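Local coordinates for protein alpha-galactosidase 1 (Saccharomyces cerevisiae, PDB 3LRK) that hydrolyses terminal, non-reducing alpha-D-galactose residues from alpha-D-galactosides such as galactose oligosaccharides, galactomannans and galactolipids, working as a secreted, glycosylated homotetramer, at residues G83-D88 with E132-F137; S219-D224 with F235-M240; Y304-Q309 with D395-R400. The protein carries 1 engineered substitution. All coordinates share one frame; numbering follows the deposited sequence.

In the fold
The three contacts follow one another along the chain and never touch. Contact 1 and contact 2 both belong to the TIM-barrel catalytic domain, their centres about 34 Å apart. Contact 2 runs closest to the catalytic machinery: the Phe235 side chain is about 4 Å from that of the proton donor Asp209. Contact 1 lies further out, with the Leu85 side chain about 9 Å from that of Asp73, a substrate-binding residue, and the side chain of Asp134 about 12 Å from that of the nucleophile Asp149. Contact 3 joins the barrel to the C-terminal beta-sandwich; its nearest atoms are about 10 Å from contact 2, its centre about 41 Å from that of contact 1.

Contact 1 (G83-D88 with E132-F137); sequences GFLVAD and EEDAQF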
loop_
_atom_site.group_PDB
_atom_site.type_symbol
_atom_site.label_atom_id
_atom_site.label_comp_id
_atom_site.label_asym_id
_atom_site.label_seq_id
_atom_site.Cartn_x
_atom_site.Cartn_y
_atom_site.Cartn_z
ATOM N N GLY A 83 -18.544 29.543 -23.076
ATOM C CA GLY A 83 -18.045 28.485 -22.205
ATOM C C GLY A 83 -18.219 28.774 -20.724
ATOM O O GLY A 83 -17.757 28.002 -19.886
ATOM N N PHE A 84 -18.893 29.881 -20.408
ATOM C CA PHE A 84 -19.190 30.265 -19.030
ATOM C C PHE A 84 -20.325 29.454 -18.449
ATOM O O PHE A 84 -21.312 29.174 -19.145
ATOM C CB PHE A 84 -19.563 31.748 -18.949
ATOM C CG PHE A 84 -18.583 32.582 -18.184
ATOM C CD1 PHE A 84 -17.259 32.680 -18.593
ATOM C CD2 PHE A 84 -18.996 33.297 -17.061
ATOM C CE1 PHE A 84 -16.357 33.464 -17.885
ATOM C CE2 PHE A 84 -18.096 34.087 -16.346
ATOM C CZ PHE A 84 -16.779 34.169 -16.760
ATOM N N LEU A 85 -20.190 29.097 -17.171
ATOM C CA LEU A 85 -21.264 28.479 -16.407
ATOM C C LEU A 85 -22.518 29.341 -16.468
ATOM O O LEU A 85 -22.431 30.573 -16.400
ATOM C CB LEU A 85 -20.867 28.317 -14.935
ATOM C CG LEU A 85 -19.861 27.222 -14.567
ATOM C CD1 LEU A 85 -19.277 27.498 -13.192
ATOM C CD2 LEU A 85 -20.522 25.853 -14.625
ATOM N N VAL A 86 -23.661 28.678 -16.600
ATOM C CA VAL A 86 -24.971 29.336 -16.573
ATOM C C VAL A 86 -25.768 28.764 -15.399
ATOM O O VAL A 86 -25.938 27.552 -15.297
ATOM C CB VAL A 86 -25.735 29.135 -17.921
ATOM C CG1 VAL A 86 -27.124 29.794 -17.890
ATOM C CG2 VAL A 86 -24.926 29.699 -19.082
ATOM N N ALA A 87 -26.235 29.630 -14.501
ATOM C CA ALA A 87 -27.125 29.194 -13.427
ATOM C C ALA A 87 -28.473 28.770 -14.019
ATOM O O ALA A 87 -28.923 29.364 -14.987
ATOM C CB ALA A 87 -27.330 30.312 -12.417
ATOM N N ASP A 88 -29.089 27.739 -13.443
ATOM C CA ASP A 88 -30.403 27.284 -13.873
ATOM C C ASP A 88 -31.392 28.435 -13.636
ATOM O O ASP A 88 -31.591 28.855 -12.500
ATOM C CB ASP A 88 -30.811 26.028 -13.087
ATOM C CG ASP A 88 -32.162 25.464 -13.527
ATOM O OD1 ASP A 88 -33.169 26.187 -13.425
ATOM O OD2 ASP A 88 -32.225 24.295 -13.965
ATOM N N GLU A 132 -10.084 28.879 -14.897
ATOM C CA GLU A 132 -10.027 30.329 -15.044
ATOM C C GLU A 132 -11.423 30.943 -15.227
ATOM O O GLU A 132 -11.775 31.862 -14.486
ATOM C CB GLU A 132 -9.048 30.759 -16.147
ATOM C CG GLU A 132 -7.594 30.766 -15.619
ATOM C CD GLU A 132 -6.561 31.441 -16.524
ATOM O OE1 GLU A 132 -6.931 32.037 -17.569
ATOM O OE2 GLU A 132 -5.356 31.358 -16.168
ATOM N N GLU A 133 -12.208 30.405 -16.172
ATOM C CA GLU A 133 -13.586 30.882 -16.442
ATOM C C GLU A 133 -14.474 30.685 -15.242
ATOM O O GLU A 133 -15.353 31.509 -14.967
ATOM C CB GLU A 133 -14.306 30.099 -17.553
ATOM C CG GLU A 133 -13.605 29.804 -18.791
ATOM C CD GLU A 133 -12.749 28.574 -18.713
ATOM O OE1 GLU A 133 -11.685 28.693 -18.103
ATOM O OE2 GLU A 133 -13.117 27.527 -19.305
ATOM N N ASP A 134 -14.318 29.546 -14.574
ATOM C CA ASP A 134 -15.263 29.192 -13.518
ATOM C C ASP A 134 -15.032 30.019 -12.254
ATOM O O ASP A 134 -15.983 30.553 -11.671
ATOM C CB ASP A 134 -15.277 27.689 -13.269
ATOM C CG ASP A 134 -15.985 26.920 -14.394
ATOM O OD1 ASP A 134 -16.336 27.535 -15.418
ATOM O OD2 ASP A 134 -16.187 25.699 -14.246
ATOM N N ALA A 135 -13.765 30.162 -11.868
ATOM C CA ALA A 135 -13.387 31.111 -10.815
ATOM C C ALA A 135 -13.894 32.524 -11.134
ATOM O O ALA A 135 -14.403 33.205 -10.248
ATOM C CB ALA A 135 -11.869 31.115 -10.607
ATOM N N GLN A 136 -13.739 32.959 -12.391
ATOM C CA GLN A 136 -14.256 34.248 -12.854
ATOM C C GLN A 136 -15.775 34.373 -12.708
ATOM O O GLN A 136 -16.273 35.392 -12.205
ATOM C CB GLN A 136 -13.842 34.541 -14.301
ATOM C CG GLN A 136 -14.064 36.007 -14.721
ATOM C CD GLN A 136 -13.285 36.991 -13.848
ATOM O OE1 GLN A 136 -12.074 36.860 -13.664
ATOM N NE2 GLN A 136 -13.988 37.971 -13.292
ATOM N N PHE A 137 -16.502 33.343 -13.143
ATOM C CA PHE A 137 -17.946 33.263 -12.883
ATOM C C PHE A 137 -18.282 33.461 -11.397
ATOM O O PHE A 137 -19.189 34.252 -11.057
ATOM C CB PHE A 137 -18.553 31.938 -13.402
ATOM C CG PHE A 137 -19.989 31.747 -13.002
ATOM C CD1 PHE A 137 -21.022 32.167 -13.841
ATOM C CD2 PHE A 137 -20.313 31.174 -11.773
ATOM C CE1 PHE A 137 -22.339 32.012 -13.460
ATOM C CE2 PHE A 137 -21.641 31.027 -11.385
ATOM C CZ PHE A 137 -22.652 31.441 -12.239
HETATM O O HOH W 1 -15.530 26.617 -20.348
HETATM O O HOH W 2 -17.574 29.808 -16.084
#
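Two phenylalanines and a leucine make the tight part of this contact, where 83-88, the loop and strand 85-87, lies against one side of helix 131-140. Leu85 sets its CB squarely over the Phe137 ring, a CH-pi contact 4.0 Å from the centroid and 13° off the normal. Phe137 reaches there with CG anti to its backbone N (chi1 173°), and its edge meets Phe84 CD2. The Phe84 ring crosses obliquely, CE2 lying 3.6 Å from Phe137 CA, while Glu133 O sits over one face and Gln136 CG at the rim in plane. Leu85 CD1 packs on the Asp134 carboxylate, 3.6 Å from its CG. An alanine in place of Phe84 would probably loosen the Gly83-Phe84 end from the helix, since the ring's contacts with Glu133, Gln136 and Phe137 would all go.

The Gly83 end is looser and joined through water, with no direct hydrogen bond between the segments. One water gives protons to Gly83 O and to Glu133 OE2, which the bend at chi2 (84°) brings round. A second sits further in, over the rim of one Phe84 face; it accepts from Leu85 N and donates to Asp134 OD1 at 2.7 Å, with a weak bond to Glu133 O. Asp134 OD2 is held by Ser127 and by a salt bridge to Arg79.

Strand 85-87 pairs with strand 76-79 in a two-stranded antiparallel hairpin. Trp75 meets the Phe137 ring, Met96 of helix 96-105 touches the same side chain, and helix 160-177 packs against Ala135, whose CB points away from 83-88.

Contact 2 (S219-D224 with F235-M240); sequences SRCPCD and FHCSIM
A disulfide and a flat arginine-histidine stack join two pieces of the long loop that follows strand 203-205 of the barrel and leads into helix 239-246. Cys221 SG, anti to its backbone N, bonds to Cys237 SG at 2.0 Å with a chi3 of 101°. A single backbone hydrogen bond ties the segments beside it: Phe235 N donates to Arg220 O at 3.0 Å, reaching the oxygen from above the carbonyl plane.

Arg220 then bends at chi3 (-67°) and lays its guanidinium over one face of the His236 imidazole, centres 3.5 Å apart and planes within 5° of each other. Although NH1 lies above NE2, the angle rules out a hydrogen bond. The cation alone would probably disfavour a protonated imidazole, though two nearby carboxylates may offset this: Asp218, paired with Arg220 NH2, and Asp379 of the second subunit, paired with NH1.

In this TIM-barrel domain the loop belongs to the active-site surroundings, for Phe235 touches the proton donor Asp209. Phe235 CE2 lies 3.9 Å from Arg220 CD, which meets the ring obliquely. Cys223 makes a second disulfide, to Cys230, and Ser238 OG caps the start of helix 239-246 through Asn241 N.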
loop_
_atom_site.group_PDB
_atom_site.type_symbol
_atom_site.label_atom_id
_atom_site.label_comp_id
_atom_site.label_asym_id
_atom_site.label_seq_id
_atom_site.Cartn_x
_atom_site.Cartn_y
_atom_site.Cartn_z
ATOM N N SER A 219 -20.550 -0.897 3.718
ATOM C CA SER A 219 -19.819 -1.441 2.577
ATOM C C SER A 219 -19.438 -0.340 1.569
ATOM O O SER A 219 -18.501 -0.504 0.795
ATOM C CB SER A 219 -20.658 -2.523 1.891
ATOM O OG SER A 219 -21.881 -1.959 1.449
ATOM N N ARG A 220 -20.167 0.776 1.594
ATOM C CA ARG A 220 -19.860 1.934 0.742
ATOM C C ARG A 220 -18.710 2.790 1.297
ATOM O O ARG A 220 -18.243 3.711 0.623
ATOM C CB ARG A 220 -21.114 2.798 0.527
ATOM C CG ARG A 220 -22.228 2.092 -0.256
ATOM C CD ARG A 220 -23.568 2.802 -0.079
ATOM N NE ARG A 220 -24.075 2.701 1.293
ATOM C CZ ARG A 220 -25.257 3.167 1.690
ATOM N NH1 ARG A 220 -26.056 3.772 0.822
ATOM N NH2 ARG A 220 -25.645 3.030 2.956
ATOM N N CYS A 221 -18.273 2.474 2.516
ATOM C CA CYS A 221 -17.134 3.131 3.170
ATOM C C CYS A 221 -16.125 2.060 3.614
ATOM O O CYS A 221 -15.999 1.775 4.813
ATOM C CB CYS A 221 -17.617 3.984 4.345
ATOM S SG CYS A 221 -16.349 4.929 5.245
ATOM N N PRO A 222 -15.410 1.443 2.641
ATOM C CA PRO A 222 -14.614 0.242 2.932
ATOM C C PRO A 222 -13.385 0.442 3.835
ATOM O O PRO A 222 -12.893 -0.537 4.406
ATOM C CB PRO A 222 -14.207 -0.255 1.536
ATOM C CG PRO A 222 -14.154 0.973 0.708
ATOM C CD PRO A 222 -15.297 1.838 1.222
ATOM N N CYS A 223 -12.905 1.676 3.977
ATOM C CA CYS A 223 -11.750 1.948 4.838
ATOM C C CYS A 223 -12.201 2.147 6.273
ATOM O O CYS A 223 -13.036 3.011 6.544
ATOM C CB CYS A 223 -10.986 3.178 4.351
ATOM S SG CYS A 223 -10.287 2.997 2.719
ATOM N N ASP A 224 -11.665 1.339 7.191
ATOM C CA ASP A 224 -12.042 1.462 8.600
ATOM C C ASP A 224 -11.360 2.664 9.275
ATOM O O ASP A 224 -10.634 3.416 8.616
ATOM C CB ASP A 224 -11.867 0.137 9.375
ATOM C CG ASP A 224 -10.407 -0.258 9.588
ATOM O OD1 ASP A 224 -9.508 0.612 9.572
ATOM O OD2 ASP A 224 -10.167 -1.464 9.800
ATOM N N PHE A 235 -18.452 6.668 0.832
ATOM C CA PHE A 235 -19.384 7.502 1.601
ATOM C C PHE A 235 -20.244 6.649 2.536
ATOM O O PHE A 235 -20.013 5.442 2.652
ATOM C CB PHE A 235 -20.204 8.476 0.716
ATOM C CG PHE A 235 -21.242 7.827 -0.190
ATOM C CD1 PHE A 235 -22.415 8.520 -0.499
ATOM C CD2 PHE A 235 -21.057 6.564 -0.745
ATOM C CE1 PHE A 235 -23.392 7.959 -1.343
ATOM C CE2 PHE A 235 -22.019 5.999 -1.598
ATOM C CZ PHE A 235 -23.192 6.697 -1.890
ATOM N N HIS A 236 -21.209 7.284 3.211
ATOM C CA HIS A 236 -21.939 6.650 4.327
ATOM C C HIS A 236 -20.999 6.146 5.421
ATOM O O HIS A 236 -21.237 5.112 6.055
ATOM C CB HIS A 236 -22.896 5.558 3.822
ATOM C CG HIS A 236 -23.993 6.103 2.969
ATOM N ND1 HIS A 236 -25.209 6.494 3.485
ATOM C CD2 HIS A 236 -24.036 6.379 1.645
ATOM C CE1 HIS A 236 -25.967 6.959 2.510
ATOM N NE2 HIS A 236 -25.276 6.907 1.384
ATOM N N CYS A 237 -19.935 6.912 5.646
ATOM C CA CYS A 237 -18.984 6.629 6.710
ATOM C C CYS A 237 -19.588 7.126 8.020
ATOM O O CYS A 237 -20.161 8.206 8.057
ATOM C CB CYS A 237 -17.659 7.346 6.437
ATOM S SG CYS A 237 -16.831 6.877 4.896
ATOM N N SER A 238 -19.476 6.330 9.077
ATOM C CA SER A 238 -20.025 6.703 10.387
ATOM C C SER A 238 -19.220 7.813 11.066
ATOM O O SER A 238 -18.080 8.087 10.697
ATOM C CB SER A 238 -20.095 5.492 11.316
ATOM O OG SER A 238 -18.798 5.125 11.739
ATOM N N ILE A 239 -19.834 8.439 12.064
ATOM C CA ILE A 239 -19.206 9.504 12.857
ATOM C C ILE A 239 -17.844 9.076 13.444
ATOM O O ILE A 239 -16.838 9.762 13.255
ATOM C CB ILE A 239 -20.198 10.019 13.934
ATOM C CG1 ILE A 239 -21.302 10.846 13.252
ATOM C CG2 ILE A 239 -19.484 10.819 15.037
ATOM C CD1 ILE A 239 -22.638 10.897 14.012
ATOM N N MET A 240 -17.826 7.926 14.112
ATOM C CA MET A 240 -16.618 7.387 14.727
ATOM C C MET A 240 -15.572 6.951 13.710
ATOM O O MET A 240 -14.375 7.055 13.975
ATOM C CB MET A 240 -16.953 6.205 15.650
ATOM C CG MET A 240 -17.642 6.578 16.965
ATOM S SD MET A 240 -16.777 7.810 17.957
ATOM C CE MET A 240 -15.193 7.020 18.282
#

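Contact 3 (Y304-Q309 with D395-R400); sequences YSIYSQ and DLWANR. With GOL (glycerol), chain J.
The junction between the catalytic barrel and the C-terminal beta-sandwich is built here, where the end of helix 301-307 and the link into helix 310-316 meet a type I turn, Asp395 to Ala398, and the residues just after it. Gln309 is the main link. With CG anti to the backbone N and the chain bent at chi2 (74°), its NE2 donates to two carbonyls: Leu396 O at 2.7 Å, nearly straight and on a lone pair, and Ala398 O at 3.3 Å, approached from above the carbonyl plane.

The amide is nearly parallel to the Trp397 indole (14°), and Gln309 CG sits over the six-membered ring, 4.0 Å from its centroid, in a CH-pi contact. Ile306 CG2 meets Trp397 CH2 obliquely. Within the turn, Asp395 OD1 accepts from Trp397 N at 2.8 Å, an Asx turn, while Trp397 NE1 is bound by Ser281 of helix 273-285.

Arg400 runs alongside Ile306 and sends NH1 to Ser305 OG, 3.1 Å away at 166°, close to the guanidinium plane; that hydroxyl also bonds to Ser302 O. Arg400 NH2 forms a salt bridge with Asp273. A glycerol, probably from the crystallisation liquor, spans the segments: O1 donates to Ser308 O and O3 to Asn399 O.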
loop_
_atom_site.group_PDB
_atom_site.type_symbol
_atom_site.label_atom_id
_atom_site.label_comp_id
_atom_site.label_asym_id
_atom_site.label_seq_id
_atom_site.Cartn_x
_atom_site.Cartn_y
_atom_site.Cartn_z
ATOM N N TYR A 304 -31.221 21.964 17.969
ATOM C CA TYR A 304 -31.016 23.415 18.007
ATOM C C TYR A 304 -30.125 23.862 19.172
ATOM O O TYR A 304 -29.223 24.663 18.976
ATOM C CB TYR A 304 -32.364 24.158 18.025
ATOM C CG TYR A 304 -32.270 25.661 18.195
ATOM C CD1 TYR A 304 -31.526 26.460 17.306
ATOM C CD2 TYR A 304 -32.963 26.299 19.225
ATOM C CE1 TYR A 304 -31.459 27.850 17.476
ATOM C CE2 TYR A 304 -32.902 27.659 19.394
ATOM C CZ TYR A 304 -32.164 28.438 18.526
ATOM O OH TYR A 304 -32.137 29.807 18.745
ATOM N N SER A 305 -30.361 23.342 20.376
ATOM C CA SER A 305 -29.548 23.770 21.522
ATOM C C SER A 305 -28.130 23.182 21.498
ATOM O O SER A 305 -27.227 23.697 22.161
ATOM C CB SER A 305 -30.236 23.465 22.849
ATOM O OG SER A 305 -30.378 22.082 23.036
ATOM N N ILE A 306 -27.945 22.101 20.742
ATOM C CA ILE A 306 -26.595 21.588 20.493
ATOM C C ILE A 306 -25.823 22.585 19.603
ATOM O O ILE A 306 -24.736 23.053 19.979
ATOM C CB ILE A 306 -26.621 20.135 19.941
ATOM C CG1 ILE A 306 -26.997 19.174 21.080
ATOM C CG2 ILE A 306 -25.253 19.737 19.336
ATOM C CD1 ILE A 306 -27.484 17.826 20.638
ATOM N N TYR A 307 -26.412 22.949 18.460
ATOM C CA TYR A 307 -25.803 23.931 17.547
ATOM C C TYR A 307 -25.550 25.288 18.204
ATOM O O TYR A 307 -24.703 26.050 17.752
ATOM C CB TYR A 307 -26.698 24.172 16.336
ATOM C CG TYR A 307 -26.628 23.113 15.261
ATOM C CD1 TYR A 307 -27.779 22.441 14.854
ATOM C CD2 TYR A 307 -25.411 22.801 14.633
ATOM C CE1 TYR A 307 -27.730 21.466 13.846
ATOM C CE2 TYR A 307 -25.350 21.826 13.628
ATOM C CZ TYR A 307 -26.508 21.168 13.244
ATOM O OH TYR A 307 -26.440 20.213 12.260
ATOM N N SER A 308 -26.310 25.588 19.256
ATOM C CA SER A 308 -26.252 26.899 19.889
ATOM C C SER A 308 -25.403 26.926 21.163
ATOM O O SER A 308 -25.365 27.943 21.855
ATOM C CB SER A 308 -27.672 27.419 20.167
ATOM O OG SER A 308 -28.205 26.801 21.323
ATOM N N GLN A 309 -24.702 25.831 21.459
ATOM C CA GLN A 309 -23.849 25.781 22.656
ATOM C C GLN A 309 -22.577 26.620 22.483
ATOM O O GLN A 309 -21.558 26.146 21.949
ATOM C CB GLN A 309 -23.538 24.333 23.072
ATOM C CG GLN A 309 -22.844 24.186 24.456
ATOM C CD GLN A 309 -23.788 24.427 25.645
ATOM O OE1 GLN A 309 -24.936 24.829 25.469
ATOM N NE2 GLN A 309 -23.297 24.179 26.853
ATOM N N ASP A 395 -17.757 22.005 33.173
ATOM C CA ASP A 395 -18.601 21.197 32.287
ATOM C C ASP A 395 -19.072 22.089 31.147
ATOM O O ASP A 395 -19.888 22.994 31.352
ATOM C CB ASP A 395 -19.798 20.616 33.064
ATOM C CG ASP A 395 -20.701 19.708 32.208
ATOM O OD1 ASP A 395 -20.548 19.660 30.965
ATOM O OD2 ASP A 395 -21.581 19.036 32.796
ATOM N N LEU A 396 -18.562 21.821 29.944
ATOM C CA LEU A 396 -18.896 22.629 28.768
ATOM C C LEU A 396 -20.342 22.441 28.293
ATOM O O LEU A 396 -20.834 23.227 27.479
ATOM C CB LEU A 396 -17.899 22.366 27.622
ATOM C CG LEU A 396 -16.452 22.834 27.842
ATOM C CD1 LEU A 396 -15.484 22.200 26.838
ATOM C CD2 LEU A 396 -16.322 24.351 27.803
ATOM N N TRP A 397 -21.021 21.409 28.800
ATOM C CA TRP A 397 -22.428 21.178 28.441
ATOM C C TRP A 397 -23.446 21.739 29.446
ATOM O O TRP A 397 -24.653 21.725 29.196
ATOM C CB TRP A 397 -22.687 19.708 28.083
ATOM C CG TRP A 397 -22.224 19.435 26.676
ATOM C CD1 TRP A 397 -21.098 18.754 26.296
ATOM C CD2 TRP A 397 -22.844 19.898 25.467
ATOM N NE1 TRP A 397 -20.993 18.750 24.922
ATOM C CE2 TRP A 397 -22.050 19.445 24.391
ATOM C CE3 TRP A 397 -23.997 20.649 25.191
ATOM C CZ2 TRP A 397 -22.373 19.713 23.057
ATOM C CZ3 TRP A 397 -24.322 20.911 23.860
ATOM C CH2 TRP A 397 -23.507 20.447 22.812
ATOM N N ALA A 398 -22.941 22.260 30.561
ATOM C CA ALA A 398 -23.775 22.963 31.534
ATOM C C ALA A 398 -24.399 24.207 30.908
ATOM O O ALA A 398 -23.825 24.817 29.996
ATOM C CB ALA A 398 -22.962 23.340 32.748
ATOM N N ASN A 399 -25.582 24.571 31.396
ATOM C CA ASN A 399 -26.285 25.778 30.954
ATOM C C ASN A 399 -26.666 25.760 29.474
ATOM O O ASN A 399 -26.711 26.805 28.828
ATOM C CB ASN A 399 -25.478 27.046 31.282
ATOM C CG ASN A 399 -25.050 27.116 32.738
ATOM O OD1 ASN A 399 -25.742 26.616 33.628
ATOM N ND2 ASN A 399 -23.903 27.740 32.986
ATOM N N ARG A 400 -26.931 24.573 28.936
ATOM C CA ARG A 400 -27.403 24.480 27.562
ATOM C C ARG A 400 -28.864 24.940 27.522
ATOM O O ARG A 400 -29.590 24.817 28.515
ATOM C CB ARG A 400 -27.208 23.063 26.995
ATOM C CG ARG A 400 -28.472 22.315 26.668
ATOM C CD ARG A 400 -28.337 21.498 25.395
ATOM N NE ARG A 400 -28.141 20.091 25.689
ATOM C CZ ARG A 400 -28.585 19.079 24.945
ATOM N NH1 ARG A 400 -29.274 19.292 23.837
ATOM N NH2 ARG A 400 -28.337 17.841 25.334
HETATM C C1 GOL J . -26.454 29.854 24.141
HETATM O O1 GOL J . -25.593 30.436 23.183
HETATM C C2 GOL J . -25.651 29.411 25.359
HETATM O O2 GOL J . -24.757 28.390 24.983
HETATM C C3 GOL J . -26.603 28.895 26.436
HETATM O O3 GOL J . -25.974 28.999 27.695
#